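Local coordinates for protein arabinogalactan endo-1,4-beta-galactosidase (Ignisphaera aggregans, PDB 7OSK) that probably hydrolyses internal beta-1,4-galactosidic bonds of arabinogalactan, as a calcium-binding, thermostable catalytic domain of glycoside hydrolase family 53, at residues Phe350-Thr355 with Asn370-Gln375. Sequence-based numbering, arbitrary orientation.
Sequences FYWGAT and NPWENQ. With CA (calcium ion), chain C.
W372 presents one face of its indole to W352 and the opposite face to Q375. W352 meets it edge-on in a T-shaped stack. CE3 and CZ3 of W352 do the touching, and CZ3 lies over the centre of the W372 ring. CE3 of W352 comes to 3.5 Å from CE2 of W372, and the planes stand at 86°. On the other face, CD of Q375 lies 3.6 Å from the plane, displaced toward CZ2 and CH2. O of G353 lies level with the indole, 3.6 Å from CD1 of W372. CG of W372 is anti to its backbone N (chi1 -159°), and its CB points toward 350-355.

The indole N-H of W372 bonds to the backbone of the facing segment. NE1 of W372 donates to O of W352 at 3.1 Å, with an N-H...O angle of 148°. The acceptor is tilted out of the indole plane. G353 CA packs 3.6 Å from NE1 of W372, where the chain turns with a positive phi.

This is the C-terminal end of the last strand, 346-352, of the TIM barrel, met by the loop that follows it. Y351 gives a second bond: its OH donates to O of Q375 at 2.5 Å, with that oxygen at the edge of the ring. The OH also bonds Q327, and NE2 of Q375 bonds Y265.

Within the loop, N370 forms an Asx turn: its OD1 accepts from the backbone N of W372 at 2.8 Å. The loop also binds calcium, through O of N370 and both carboxylate oxygens of E373. Side-chain oxygens of D301, D303 and N307 and the backbone O of H305 complete the site.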
loop_
_atom_site.group_PDB
_atom_site.type_symbol
_atom_site.label_atom_id
_atom_site.label_comp_id
_atom_site.label_asym_id
_atom_site.label_seq_id
_atom_site.Cartn_x
_atom_site.Cartn_y
_atom_site.Cartn_z
ATOM N N PHE A 350 6.350 -1.858 -1.657
ATOM C CA PHE A 350 5.634 -2.238 -0.441
ATOM C C PHE A 350 4.883 -3.539 -0.672
ATOM O O PHE A 350 4.034 -3.622 -1.559
ATOM C CB PHE A 350 4.643 -1.157 -0.007
ATOM C CG PHE A 350 5.283 0.127 0.426
ATOM C CD1 PHE A 350 5.685 0.307 1.735
ATOM C CD2 PHE A 350 5.463 1.164 -0.472
ATOM C CE1 PHE A 350 6.264 1.494 2.138
ATOM C CE2 PHE A 350 6.042 2.349 -0.076
ATOM C CZ PHE A 350 6.442 2.514 1.231
ATOM N N TYR A 351 5.186 -4.550 0.133
ATOM C CA TYR A 351 4.460 -5.806 0.072
ATOM C C TYR A 351 3.138 -5.662 0.817
ATOM O O TYR A 351 3.127 -5.399 2.022
ATOM C CB TYR A 351 5.290 -6.941 0.668
ATOM C CG TYR A 351 4.724 -8.302 0.370
ATOM C CD1 TYR A 351 3.714 -8.837 1.152
ATOM C CD2 TYR A 351 5.190 -9.047 -0.700
ATOM C CE1 TYR A 351 3.189 -10.076 0.882
ATOM C CE2 TYR A 351 4.672 -10.291 -0.978
ATOM C CZ TYR A 351 3.670 -10.802 -0.186
ATOM O OH TYR A 351 3.149 -12.043 -0.465
ATOM N N TRP A 352 2.028 -5.837 0.102
ATOM C CA TRP A 352 0.704 -5.584 0.669
ATOM C C TRP A 352 0.122 -6.825 1.338
ATOM O O TRP A 352 0.222 -7.933 0.811
ATOM C CB TRP A 352 -0.257 -5.083 -0.414
ATOM C CG TRP A 352 -1.535 -4.530 0.144
ATOM C CD1 TRP A 352 -1.760 -3.251 0.571
ATOM C CD2 TRP A 352 -2.762 -5.239 0.344
ATOM N NE1 TRP A 352 -3.051 -3.122 1.022
ATOM C CE2 TRP A 352 -3.688 -4.329 0.892
ATOM C CE3 TRP A 352 -3.169 -6.555 0.111
ATOM C CZ2 TRP A 352 -4.992 -4.692 1.212
ATOM C CZ3 TRP A 352 -4.464 -6.915 0.428
ATOM C CH2 TRP A 352 -5.361 -5.986 0.973
ATOM N N GLY A 353 -0.487 -6.628 2.504
ATOM C CA GLY A 353 -1.081 -7.722 3.251
ATOM C C GLY A 353 -0.026 -8.586 3.915
ATOM O O GLY A 353 -0.240 -9.775 4.150
ATOM N N ALA A 354 1.115 -7.976 4.223
ATOM C CA ALA A 354 2.259 -8.693 4.777
ATOM C C ALA A 354 1.983 -9.234 6.177
ATOM O O ALA A 354 2.495 -10.287 6.556
ATOM C CB ALA A 354 3.475 -7.784 4.807
ATOM N N THR A 355 1.178 -8.500 6.936
ATOM C CA THR A 355 0.907 -8.834 8.330
ATOM C C THR A 355 -0.497 -9.392 8.523
ATOM O O THR A 355 -0.942 -9.595 9.651
ATOM C CB THR A 355 1.069 -7.597 9.233
ATOM O OG1 THR A 355 0.058 -6.631 8.912
ATOM C CG2 THR A 355 2.443 -6.975 9.045
ATOM N N ASN A 370 -10.633 -13.985 6.349
ATOM C CA ASN A 370 -9.455 -13.521 5.623
ATOM C C ASN A 370 -9.320 -14.191 4.254
ATOM O O ASN A 370 -9.328 -15.418 4.169
ATOM C CB ASN A 370 -8.198 -13.791 6.450
ATOM C CG ASN A 370 -7.011 -12.967 5.994
ATOM O OD1 ASN A 370 -6.957 -12.507 4.852
ATOM N ND2 ASN A 370 -6.048 -12.774 6.888
ATOM N N PRO A 371 -9.204 -13.390 3.177
ATOM C CA PRO A 371 -8.973 -13.944 1.841
ATOM C C PRO A 371 -7.528 -13.799 1.361
ATOM O O PRO A 371 -7.277 -13.957 0.166
ATOM C CB PRO A 371 -9.906 -13.103 0.974
ATOM C CG PRO A 371 -9.812 -11.740 1.606
ATOM C CD PRO A 371 -9.582 -11.967 3.095
ATOM N N TRP A 372 -6.601 -13.516 2.274
ATOM C CA TRP A 372 -5.260 -13.081 1.889
ATOM C C TRP A 372 -4.134 -13.758 2.679
ATOM O O TRP A 372 -2.955 -13.520 2.409
ATOM C CB TRP A 372 -5.161 -11.562 2.061
ATOM C CG TRP A 372 -4.067 -10.919 1.265
ATOM C CD1 TRP A 372 -2.821 -10.585 1.705
ATOM C CD2 TRP A 372 -4.125 -10.524 -0.111
ATOM N NE1 TRP A 372 -2.098 -10.008 0.690
ATOM C CE2 TRP A 372 -2.877 -9.961 -0.437
ATOM C CE3 TRP A 372 -5.111 -10.594 -1.099
ATOM C CZ2 TRP A 372 -2.589 -9.469 -1.706
ATOM C CZ3 TRP A 372 -4.821 -10.107 -2.360
ATOM C CH2 TRP A 372 -3.571 -9.552 -2.650
ATOM N N GLU A 373 -4.487 -14.612 3.637
ATOM C CA GLU A 373 -3.498 -15.120 4.589
ATOM C C GLU A 373 -2.416 -15.965 3.915
ATOM O O GLU A 373 -1.312 -16.100 4.447
ATOM C CB GLU A 373 -4.176 -15.933 5.705
ATOM C CG GLU A 373 -4.662 -17.337 5.334
ATOM C CD GLU A 373 -6.138 -17.405 4.976
ATOM O OE1 GLU A 373 -6.785 -16.346 4.806
ATOM O OE2 GLU A 373 -6.651 -18.539 4.866
ATOM N N ASN A 374 -2.725 -16.526 2.749
ATOM C CA ASN A 374 -1.743 -17.310 2.008
ATOM C C ASN A 374 -0.847 -16.412 1.161
ATOM O O ASN A 374 -0.019 -16.902 0.394
ATOM C CB ASN A 374 -2.425 -18.359 1.120
ATOM C CG ASN A 374 -3.264 -17.745 0.017
ATOM O OD1 ASN A 374 -3.895 -16.706 0.205
ATOM N ND2 ASN A 374 -3.278 -18.395 -1.144
ATOM N N GLN A 375 -1.024 -15.099 1.303
ATOM C CA GLN A 375 -0.186 -14.116 0.621
ATOM C C GLN A 375 0.543 -13.211 1.610
ATOM O O GLN A 375 1.241 -12.285 1.207
ATOM C CB GLN A 375 -1.019 -13.256 -0.328
ATOM C CG GLN A 375 -1.505 -13.974 -1.569
ATOM C CD GLN A 375 -2.041 -13.016 -2.613
ATOM O OE1 GLN A 375 -3.174 -13.150 -3.072
ATOM N NE2 GLN A 375 -1.224 -12.041 -2.994
HETATM CA CA CA C . -8.687 -17.652 4.192
#